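Long-range contacts in galactan 1,3-beta-galactosidase (Phanerochaete chrysosporium, PDB 7BYS), which probably cleaves beta-1,3-linked galactan from the chain end as a family 43 glycoside hydrolase and carries a calcium-binding carbohydrate-binding module: residues Asn63-Ile74 / Pro118-Gly126; His99-Val110 / Ser127-Glu138. All coordinates share one frame; numbering follows the deposited sequence.

Overall arrangement
Along the chain, 63-74 comes first, in the loop between strands 60-61 and 79-88. Residues 99-110 follow, from strand 93-101 round to the start of strand 109-115. Segment 118-126 enters strand 123-128. The last segment, 127-138, leaves it. The segments therefore alternate, and the two contacts cross. Contact 1 closes a loop of 43 residues and ties the connection between two propeller blades to the edge strand of the second. Contact 2 closes a loop of 16 residues and joins that blade to the start of the next, near strand 138-142. Their centres lie about 17 Å apart, and Met73 of contact 1 packs on Met109 of contact 2.

Contact 1 (Asn63-Ile74 / Pro118-Gly126); sequences NDALSPIAGTMI and PCGPYTYKG
The ring of Tyr124 lies between Ile74 on one face and the backbone N of Gly126 on the opposite face. Ile74 CG2 makes a CH-pi contact, 3.9 Å from the ring centroid of Tyr124 and offset toward the rim. CG1 and CD1 of Ile74 continue along the same ring toward Tyr124 CB, so Ile74 and Tyr124 run antiparallel alongside each other. With chi1 at 171°, Tyr124 points its ring away from its own backbone N and under Ile74. A water sits in plane at the ring edge and links Tyr124 OH to Met73 N. Tyr124 OH also bonds Ser127 and lies 3.6 Å from Met73 CB.

The second ring, Tyr122, has Ala65 O near its plane at one edge. Pro118 O is also in plane at an edge and accepts a 2.6 Å bond from Tyr122 OH. Ala65 CB touches Tyr122 CD1 at 3.7 Å. Tyr122 N donates to Ala65 O over 2.7 Å; the bond is nearly straight, at 169°, and in the carbonyl plane. Ala65 CA returns a CA-H...O contact of 3.4 Å to Cys119 O. One water bridges Asn63 O and Cys119 O. Another joins Ser67 N to Tyr122 O.

Thr72 OG1 holds the 69-72 type II turn by donating to Ile69 O, and it accepts from Ile74 N in an ST turn. This probably helps to hold Ile74 over Tyr124.

Ala65 and Leu66 form a classic beta bulge against Val48, beside the Cys50-Cys119 disulfide. Ala65 and Tyr122 both pack on Phe34 of strand 30-36. Leu66 reaches Phe98 of strand 93-101, and Tyr122 meets Tyr94 of that strand and Ala113 of strand 109-115. The contact thus joins two neighbouring four-stranded blades of the five-bladed beta-propeller of family 43.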
loop_
_atom_site.group_PDB
_atom_site.type_symbol
_atom_site.label_atom_id
_atom_site.label_comp_id
_atom_site.label_asym_id
_atom_site.label_seq_id
_atom_site.Cartn_x
_atom_site.Cartn_y
_atom_site.Cartn_z
ATOM N N ASN A 63 -6.313 21.545 1.606
ATOM C CA ASN A 63 -4.998 22.161 1.706
ATOM C C ASN A 63 -4.048 21.239 2.474
ATOM O O ASN A 63 -4.461 20.486 3.360
ATOM C CB ASN A 63 -5.118 23.534 2.378
ATOM C CG ASN A 63 -5.881 24.537 1.515
ATOM O OD1 ASN A 63 -5.523 24.775 0.362
ATOM N ND2 ASN A 63 -6.944 25.113 2.067
ATOM N N ASP A 64 -2.771 21.275 2.106
ATOM C CA ASP A 64 -1.796 20.382 2.722
ATOM C C ASP A 64 -1.763 20.562 4.236
ATOM O O ASP A 64 -1.884 21.676 4.755
ATOM C CB ASP A 64 -0.409 20.638 2.138
ATOM C CG ASP A 64 -0.287 20.181 0.697
ATOM O OD1 ASP A 64 -1.009 19.246 0.295
ATOM O OD2 ASP A 64 0.554 20.756 -0.028
ATOM N N ALA A 65 -1.594 19.450 4.945
ATOM C CA ALA A 65 -1.545 19.506 6.398
ATOM C C ALA A 65 -0.191 19.981 6.919
ATOM O O ALA A 65 -0.123 20.583 7.998
ATOM C CB ALA A 65 -1.866 18.129 6.980
ATOM N N LEU A 66 0.892 19.708 6.195
ATOM C CA LEU A 66 2.220 20.145 6.614
ATOM C C LEU A 66 3.017 20.565 5.388
ATOM O O LEU A 66 3.007 19.880 4.361
ATOM C CB LEU A 66 2.978 19.059 7.412
ATOM C CG LEU A 66 4.251 19.567 8.094
ATOM C CD1 LEU A 66 3.868 20.484 9.240
ATOM C CD2 LEU A 66 5.107 18.407 8.583
ATOM N N SER A 67 3.698 21.695 5.493
ATOM C CA SER A 67 4.424 22.283 4.381
ATOM C C SER A 67 5.859 22.536 4.805
ATOM O O SER A 67 6.151 22.639 5.998
ATOM C CB SER A 67 3.768 23.602 3.958
ATOM O OG SER A 67 2.442 23.368 3.528
ATOM N N PRO A 68 6.781 22.639 3.849
ATOM C CA PRO A 68 8.195 22.784 4.205
ATOM C C PRO A 68 8.522 24.141 4.801
ATOM O O PRO A 68 7.834 25.140 4.576
ATOM C CB PRO A 68 8.919 22.592 2.867
ATOM C CG PRO A 68 7.941 21.888 1.999
ATOM C CD PRO A 68 6.612 22.419 2.403
ATOM N N ILE A 69 9.589 24.152 5.590
ATOM C CA ILE A 69 10.174 25.381 6.111
ATOM C C ILE A 69 11.670 25.330 5.836
ATOM O O ILE A 69 12.374 24.444 6.348
ATOM C CB ILE A 69 9.915 25.564 7.615
ATOM C CG1 ILE A 69 8.421 25.476 7.937
ATOM C CG2 ILE A 69 10.479 26.900 8.082
ATOM C CD1 ILE A 69 8.115 25.585 9.433
ATOM N N ALA A 70 12.160 26.283 5.044
ATOM C CA ALA A 70 13.580 26.327 4.723
ATOM C C ALA A 70 14.397 26.516 5.993
ATOM O O ALA A 70 13.978 27.209 6.924
ATOM C CB ALA A 70 13.861 27.470 3.743
ATOM N N GLY A 71 15.557 25.865 6.042
ATOM C CA GLY A 71 16.454 26.010 7.168
ATOM C C GLY A 71 16.097 25.193 8.388
ATOM O O GLY A 71 16.723 25.368 9.438
ATOM N N THR A 72 15.116 24.304 8.291
ATOM C CA THR A 72 14.742 23.413 9.381
ATOM C C THR A 72 14.869 21.979 8.902
ATOM O O THR A 72 15.147 21.712 7.729
ATOM C CB THR A 72 13.291 23.637 9.810
ATOM O OG1 THR A 72 12.418 23.131 8.785
ATOM C CG2 THR A 72 13.015 25.111 10.056
ATOM N N MET A 73 14.607 21.048 9.818
ATOM C CA MET A 73 14.589 19.638 9.460
ATOM C C MET A 73 13.361 19.248 8.647
ATOM O O MET A 73 13.277 18.093 8.221
ATOM C CB MET A 73 14.663 18.778 10.721
ATOM C CG MET A 73 15.999 18.843 11.430
ATOM S SD MET A 73 16.737 17.210 11.588
ATOM C CE MET A 73 16.884 16.769 9.865
ATOM N N ILE A 74 12.421 20.167 8.414
ATOM C CA ILE A 74 11.339 19.926 7.464
ATOM C C ILE A 74 11.482 20.819 6.237
ATOM O O ILE A 74 10.486 21.252 5.650
ATOM C CB ILE A 74 9.936 20.014 8.100
ATOM C CG1 ILE A 74 9.624 21.423 8.627
ATOM C CG2 ILE A 74 9.778 18.947 9.198
ATOM C CD1 ILE A 74 8.130 21.672 8.756
ATOM N N PRO A 118 -8.581 18.875 11.862
ATOM C CA PRO A 118 -7.918 17.674 11.316
ATOM C C PRO A 118 -6.975 17.927 10.152
ATOM O O PRO A 118 -5.918 17.296 10.086
ATOM C CB PRO A 118 -9.089 16.781 10.894
ATOM C CG PRO A 118 -10.249 17.256 11.655
ATOM C CD PRO A 118 -10.043 18.703 11.970
ATOM N N CYS A 119 -7.321 18.799 9.207
ATOM C CA CYS A 119 -6.378 19.044 8.122
ATOM C C CYS A 119 -5.447 20.210 8.398
ATOM O O CYS A 119 -4.560 20.478 7.589
ATOM C CB CYS A 119 -7.082 19.235 6.772
ATOM S SG CYS A 119 -7.688 17.718 5.954
ATOM N N GLY A 120 -5.596 20.888 9.534
ATOM C CA GLY A 120 -4.681 21.936 9.888
ATOM C C GLY A 120 -4.887 23.155 9.018
ATOM O O GLY A 120 -6.021 23.584 8.790
ATOM N N PRO A 121 -3.800 23.716 8.477
ATOM C CA PRO A 121 -2.411 23.232 8.490
ATOM C C PRO A 121 -1.792 23.118 9.874
ATOM O O PRO A 121 -2.183 23.837 10.800
ATOM C CB PRO A 121 -1.660 24.296 7.679
ATOM C CG PRO A 121 -2.709 24.920 6.824
ATOM C CD PRO A 121 -3.938 24.945 7.675
ATOM N N TYR A 122 -0.843 22.200 10.008
ATOM C CA TYR A 122 -0.212 21.889 11.279
ATOM C C TYR A 122 1.003 22.779 11.507
ATOM O O TYR A 122 1.605 23.302 10.566
ATOM C CB TYR A 122 0.209 20.408 11.316
ATOM C CG TYR A 122 -0.948 19.460 11.504
ATOM C CD1 TYR A 122 -1.931 19.325 10.526
ATOM C CD2 TYR A 122 -1.067 18.697 12.675
ATOM C CE1 TYR A 122 -3.002 18.474 10.700
ATOM C CE2 TYR A 122 -2.132 17.833 12.853
ATOM C CZ TYR A 122 -3.095 17.727 11.863
ATOM O OH TYR A 122 -4.171 16.893 12.010
ATOM N N THR A 123 1.375 22.924 12.777
ATOM C CA THR A 123 2.525 23.721 13.190
ATOM C C THR A 123 3.596 22.787 13.744
ATOM O O THR A 123 3.364 22.084 14.737
ATOM C CB THR A 123 2.116 24.760 14.238
ATOM O OG1 THR A 123 1.443 24.119 15.323
ATOM C CG2 THR A 123 1.196 25.807 13.629
ATOM N N TYR A 124 4.750 22.768 13.083
ATOM C CA TYR A 124 5.841 21.880 13.448
ATOM C C TYR A 124 6.453 22.320 14.768
ATOM O O TYR A 124 6.715 23.509 14.981
ATOM C CB TYR A 124 6.873 21.943 12.324
ATOM C CG TYR A 124 8.205 21.264 12.538
ATOM C CD1 TYR A 124 8.298 19.898 12.780
ATOM C CD2 TYR A 124 9.382 21.987 12.418
ATOM C CE1 TYR A 124 9.529 19.281 12.932
ATOM C CE2 TYR A 124 10.609 21.389 12.573
ATOM C CZ TYR A 124 10.681 20.032 12.816
ATOM O OH TYR A 124 11.921 19.463 12.960
ATOM N N LYS A 125 6.691 21.355 15.652
ATOM C CA LYS A 125 7.222 21.599 16.983
ATOM C C LYS A 125 8.677 21.193 17.127
ATOM O O LYS A 125 9.274 21.448 18.181
ATOM C CB LYS A 125 6.402 20.838 18.034
ATOM C CG LYS A 125 4.928 21.211 18.085
ATOM C CD LYS A 125 4.736 22.679 18.444
ATOM C CE LYS A 125 3.657 22.852 19.504
ATOM N NZ LYS A 125 3.886 21.979 20.698
ATOM N N GLY A 126 9.262 20.567 16.111
ATOM C CA GLY A 126 10.621 20.086 16.229
ATOM C C GLY A 126 10.769 18.585 16.077
ATOM O O GLY A 126 9.796 17.821 16.175
HETATM O O HOH W 1 -5.408 22.113 5.405
HETATM O O HOH W 2 2.303 23.426 7.851
HETATM O O HOH W 3 14.155 21.590 12.441
#

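Contact 2 (His99-Val110 / Ser127-Glu138); sequences HSDSSNYGAAMV and SFKPLGADSRDE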
loop_
_atom_site.group_PDB
_atom_site.type_symbol
_atom_site.label_atom_id
_atom_site.label_comp_id
_atom_site.label_asym_id
_atom_site.label_seq_id
_atom_site.Cartn_x
_atom_site.Cartn_y
_atom_site.Cartn_z
ATOM N N HIS A 99 8.300 10.297 10.615
ATOM C CA HIS A 99 9.725 10.010 10.561
ATOM C C HIS A 99 10.410 11.233 9.960
ATOM O O HIS A 99 10.081 11.646 8.840
ATOM C CB HIS A 99 9.951 8.767 9.701
ATOM C CG HIS A 99 11.390 8.460 9.401
ATOM N ND1 HIS A 99 11.744 7.526 8.453
ATOM C CD2 HIS A 99 12.552 8.924 9.925
ATOM C CE1 HIS A 99 13.062 7.440 8.390
ATOM N NE2 HIS A 99 13.578 8.281 9.268
ATOM N N SER A 100 11.320 11.830 10.726
ATOM C CA SER A 100 12.046 13.025 10.322
ATOM C C SER A 100 13.501 12.629 10.097
ATOM O O SER A 100 14.125 12.021 10.975
ATOM C CB SER A 100 11.913 14.072 11.428
ATOM O OG SER A 100 12.727 15.207 11.179
ATOM N N ASP A 101 14.037 12.926 8.915
ATOM C CA ASP A 101 15.389 12.459 8.644
ATOM C C ASP A 101 16.100 13.379 7.661
ATOM O O ASP A 101 15.505 14.289 7.069
ATOM C CB ASP A 101 15.398 11.004 8.142
ATOM C CG ASP A 101 16.448 10.151 8.845
ATOM O OD1 ASP A 101 17.605 10.623 8.966
ATOM O OD2 ASP A 101 16.120 9.028 9.295
ATOM N N SER A 102 17.405 13.139 7.535
ATOM C CA SER A 102 18.229 13.656 6.454
ATOM C C SER A 102 18.121 12.728 5.247
ATOM O O SER A 102 17.633 11.600 5.342
ATOM C CB SER A 102 19.684 13.772 6.917
ATOM O OG SER A 102 20.192 12.515 7.323
ATOM N N SER A 103 18.591 13.210 4.090
ATOM C CA SER A 103 18.446 12.435 2.863
ATOM C C SER A 103 19.230 11.126 2.906
ATOM O O SER A 103 18.895 10.196 2.167
ATOM C CB SER A 103 18.870 13.264 1.650
ATOM O OG SER A 103 20.212 13.698 1.788
ATOM N N ASN A 104 20.265 11.027 3.741
ATOM C CA ASN A 104 21.011 9.782 3.889
ATOM C C ASN A 104 20.483 8.896 5.016
ATOM O O ASN A 104 21.106 7.876 5.330
ATOM C CB ASN A 104 22.521 10.050 4.038
ATOM C CG ASN A 104 22.888 10.753 5.335
ATOM O OD1 ASN A 104 22.057 10.952 6.221
ATOM N ND2 ASN A 104 24.157 11.133 5.451
ATOM N N TYR A 105 19.358 9.273 5.634
ATOM C CA TYR A 105 18.731 8.515 6.719
ATOM C C TYR A 105 19.641 8.346 7.935
ATOM O O TYR A 105 19.476 7.409 8.725
ATOM C CB TYR A 105 18.169 7.177 6.229
ATOM C CG TYR A 105 17.032 7.367 5.264
ATOM C CD1 TYR A 105 15.732 7.532 5.726
ATOM C CD2 TYR A 105 17.253 7.412 3.896
ATOM C CE1 TYR A 105 14.682 7.713 4.854
ATOM C CE2 TYR A 105 16.208 7.599 3.013
ATOM C CZ TYR A 105 14.921 7.749 3.499
ATOM O OH TYR A 105 13.880 7.938 2.618
ATOM N N GLY A 106 20.600 9.253 8.121
ATOM C CA GLY A 106 21.504 9.172 9.246
ATOM C C GLY A 106 21.041 9.846 10.514
ATOM O O GLY A 106 21.647 9.627 11.565
ATOM N N ALA A 107 19.987 10.664 10.451
ATOM C CA ALA A 107 19.512 11.418 11.609
ATOM C C ALA A 107 18.549 10.621 12.487
ATOM O O ALA A 107 18.586 10.763 13.714
ATOM C CB ALA A 107 18.852 12.723 11.155
ATOM N N ALA A 108 17.683 9.803 11.879
ATOM C CA ALA A 108 16.823 8.848 12.587
ATOM C C ALA A 108 16.045 9.484 13.742
ATOM O O ALA A 108 16.187 9.103 14.902
ATOM C CB ALA A 108 17.627 7.636 13.059
ATOM N N MET A 109 15.189 10.444 13.394
ATOM C CA MET A 109 14.384 11.153 14.377
ATOM C C MET A 109 12.895 11.005 14.086
ATOM O O MET A 109 12.483 10.502 13.036
ATOM C CB MET A 109 14.763 12.637 14.408
ATOM C CG MET A 109 16.180 12.872 14.885
ATOM S SD MET A 109 16.711 14.569 14.612
ATOM C CE MET A 109 18.320 14.559 15.406
ATOM N N VAL A 110 12.085 11.421 15.063
ATOM C CA VAL A 110 10.667 11.657 14.859
ATOM C C VAL A 110 10.473 13.160 14.791
ATOM O O VAL A 110 11.282 13.944 15.300
ATOM C CB VAL A 110 9.760 11.047 15.962
ATOM C CG1 VAL A 110 9.813 9.528 15.955
ATOM C CG2 VAL A 110 10.114 11.614 17.336
ATOM N N SER A 127 12.002 18.156 15.835
ATOM C CA SER A 127 12.332 16.746 15.698
ATOM C C SER A 127 13.287 16.304 16.801
ATOM O O SER A 127 14.076 17.107 17.319
ATOM C CB SER A 127 12.950 16.467 14.327
ATOM O OG SER A 127 12.057 16.855 13.293
ATOM N N PHE A 128 13.227 15.017 17.149
ATOM C CA PHE A 128 14.057 14.497 18.228
ATOM C C PHE A 128 14.184 12.979 18.121
ATOM O O PHE A 128 13.450 12.322 17.376
ATOM C CB PHE A 128 13.507 14.913 19.600
ATOM C CG PHE A 128 12.098 14.431 19.864
ATOM C CD1 PHE A 128 10.997 15.171 19.453
ATOM C CD2 PHE A 128 11.881 13.238 20.517
ATOM C CE1 PHE A 128 9.711 14.721 19.702
ATOM C CE2 PHE A 128 10.596 12.783 20.764
ATOM C CZ PHE A 128 9.516 13.530 20.353
ATOM N N LYS A 129 15.164 12.430 18.861
ATOM C CA LYS A 129 15.319 10.984 19.001
ATOM C C LYS A 129 14.554 10.513 20.227
ATOM O O LYS A 129 14.845 10.980 21.342
ATOM C CB LYS A 129 16.782 10.620 19.169
ATOM C CG LYS A 129 17.614 10.707 17.897
ATOM C CD LYS A 129 18.988 10.087 18.130
ATOM C CE LYS A 129 19.790 9.971 16.849
ATOM N NZ LYS A 129 19.214 8.964 15.927
ATOM N N PRO A 130 13.603 9.587 20.086
ATOM C CA PRO A 130 12.818 9.132 21.246
ATOM C C PRO A 130 13.678 8.371 22.250
ATOM O O PRO A 130 14.347 7.390 21.908
ATOM C CB PRO A 130 11.752 8.225 20.623
ATOM C CG PRO A 130 12.319 7.812 19.318
ATOM C CD PRO A 130 13.163 8.957 18.832
ATOM N N LEU A 131 13.638 8.831 23.502
ATOM C CA LEU A 131 14.522 8.349 24.570
ATOM C C LEU A 131 15.990 8.363 24.156
ATOM O O LEU A 131 16.804 7.601 24.692
ATOM C CB LEU A 131 14.092 6.981 25.108
ATOM C CG LEU A 131 12.608 6.907 25.491
ATOM C CD1 LEU A 131 12.226 5.494 25.815
ATOM C CD2 LEU A 131 12.284 7.834 26.663
ATOM N N GLY A 132 16.337 9.217 23.196
ATOM C CA GLY A 132 17.695 9.340 22.722
ATOM C C GLY A 132 18.137 8.288 21.726
ATOM O O GLY A 132 19.299 8.316 21.308
ATOM N N ALA A 133 17.262 7.369 21.334
ATOM C CA ALA A 133 17.608 6.289 20.417
ATOM C C ALA A 133 17.047 6.573 19.030
ATOM O O ALA A 133 16.211 7.456 18.842
ATOM C CB ALA A 133 17.079 4.947 20.942
ATOM N N ASP A 134 17.541 5.811 18.053
ATOM C CA ASP A 134 17.098 5.953 16.674
ATOM C C ASP A 134 15.608 5.684 16.550
ATOM O O ASP A 134 15.042 4.813 17.220
ATOM C CB ASP A 134 17.775 4.902 15.793
ATOM C CG ASP A 134 19.236 5.182 15.540
ATOM O OD1 ASP A 134 19.755 6.230 15.994
ATOM O OD2 ASP A 134 19.868 4.329 14.872
ATOM N N SER A 135 14.987 6.413 15.633
ATOM C CA SER A 135 13.654 6.076 15.149
ATOM C C SER A 135 13.637 6.339 13.654
ATOM O O SER A 135 13.904 7.464 13.217
ATOM C CB SER A 135 12.596 6.922 15.861
ATOM O OG SER A 135 11.289 6.614 15.398
ATOM N N ARG A 136 13.327 5.305 12.869
ATOM C CA ARG A 136 13.198 5.472 11.427
ATOM C C ARG A 136 11.746 5.226 11.023
ATOM O O ARG A 136 10.890 6.045 11.361
ATOM C CB ARG A 136 14.252 4.659 10.668
ATOM C CG ARG A 136 15.628 5.294 10.795
ATOM C CD ARG A 136 16.696 4.524 10.031
ATOM N NE ARG A 136 17.997 5.184 10.102
ATOM C CZ ARG A 136 18.856 5.049 11.108
ATOM N NH1 ARG A 136 18.567 4.298 12.161
ATOM N NH2 ARG A 136 20.015 5.700 11.071
ATOM N N ASP A 137 11.418 4.119 10.353
ATOM C CA ASP A 137 10.003 3.848 10.095
ATOM C C ASP A 137 9.257 3.816 11.423
ATOM O O ASP A 137 9.737 3.245 12.408
ATOM C CB ASP A 137 9.826 2.469 9.463
ATOM C CG ASP A 137 10.071 2.446 7.971
ATOM O OD1 ASP A 137 10.586 3.423 7.408
ATOM O OD2 ASP A 137 9.773 1.400 7.373
ATOM N N GLU A 138 8.081 4.434 11.455
ATOM C CA GLU A 138 7.319 4.508 12.693
ATOM C C GLU A 138 5.833 4.466 12.387
ATOM O O GLU A 138 5.401 4.673 11.248
ATOM C CB GLU A 138 7.674 5.754 13.528
ATOM C CG GLU A 138 7.659 7.094 12.785
ATOM C CD GLU A 138 6.314 7.452 12.163
ATOM O OE1 GLU A 138 6.305 7.779 10.969
ATOM O OE2 GLU A 138 5.260 7.386 12.847
HETATM O O HOH W 4 9.886 5.999 7.198
HETATM O O HOH W 5 21.509 9.030 14.061
HETATM O O HOH W 6 10.882 8.066 13.143
#
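Arg136 lies across the His99 ring, with its CA 3.6 Å from the centroid of the His99 ring in a CH-pi contact over the face. Arg136 O sits above the same ring, offset toward the rim. The guanidinium is turned 76° from the ring plane. Its own face rests on Ala108 CB, which is centred under it, 3.5 Å from Arg136 CZ. Extended from CG to NE, Arg136 reaches Tyr105 O, which NE and NH2 both grip side-on in the guanidinium plane, each at 3.0 Å.

A bend at chi4 (-69°) turns Lys129 NZ to the backbone, where it bonds Ala107 O at 2.9 Å and Ala108 O at 3.2 Å. Ser135 N meets Ala108 O from the opposite face of the carbonyl.

Val110 and Phe128 face each other in an antiparallel hydrogen-bonded pair. Val110 CG2 lies over the Phe128 ring, 3.7 Å from its centroid. Ser100 OG and Ser127 OG lie 2.8 Å apart, and Tyr124 OH competes for the Ser127 hydroxyl.

Asp134 lies between the two cations, with OD1 to Lys129 and OD2 to Arg136, in a salt-bridge network. His99 NE2 donates over 2.6 Å to Asp101 OD2, which accepts on its anti lone pair, close to the imidazole plane. A water joins ND1 of His99 to Asp137 OD1, and Asp137 OD2 accepts from the backbone N of Ala188.

Asp137 binds galactose in another crystal structure of this protein; here no sugar is bound. Glu81 and Arg82 also bind galactose there; Tyr105 OH is hydrogen-bonded to Glu81, and Glu138 packs on Arg82. The ring contact, the two-nitrogen grip on Tyr105 O and the salt bridges probably help to hold the backbone that leads into Asp137. The chemistry is consistent with a second shell that positions part of the sugar site.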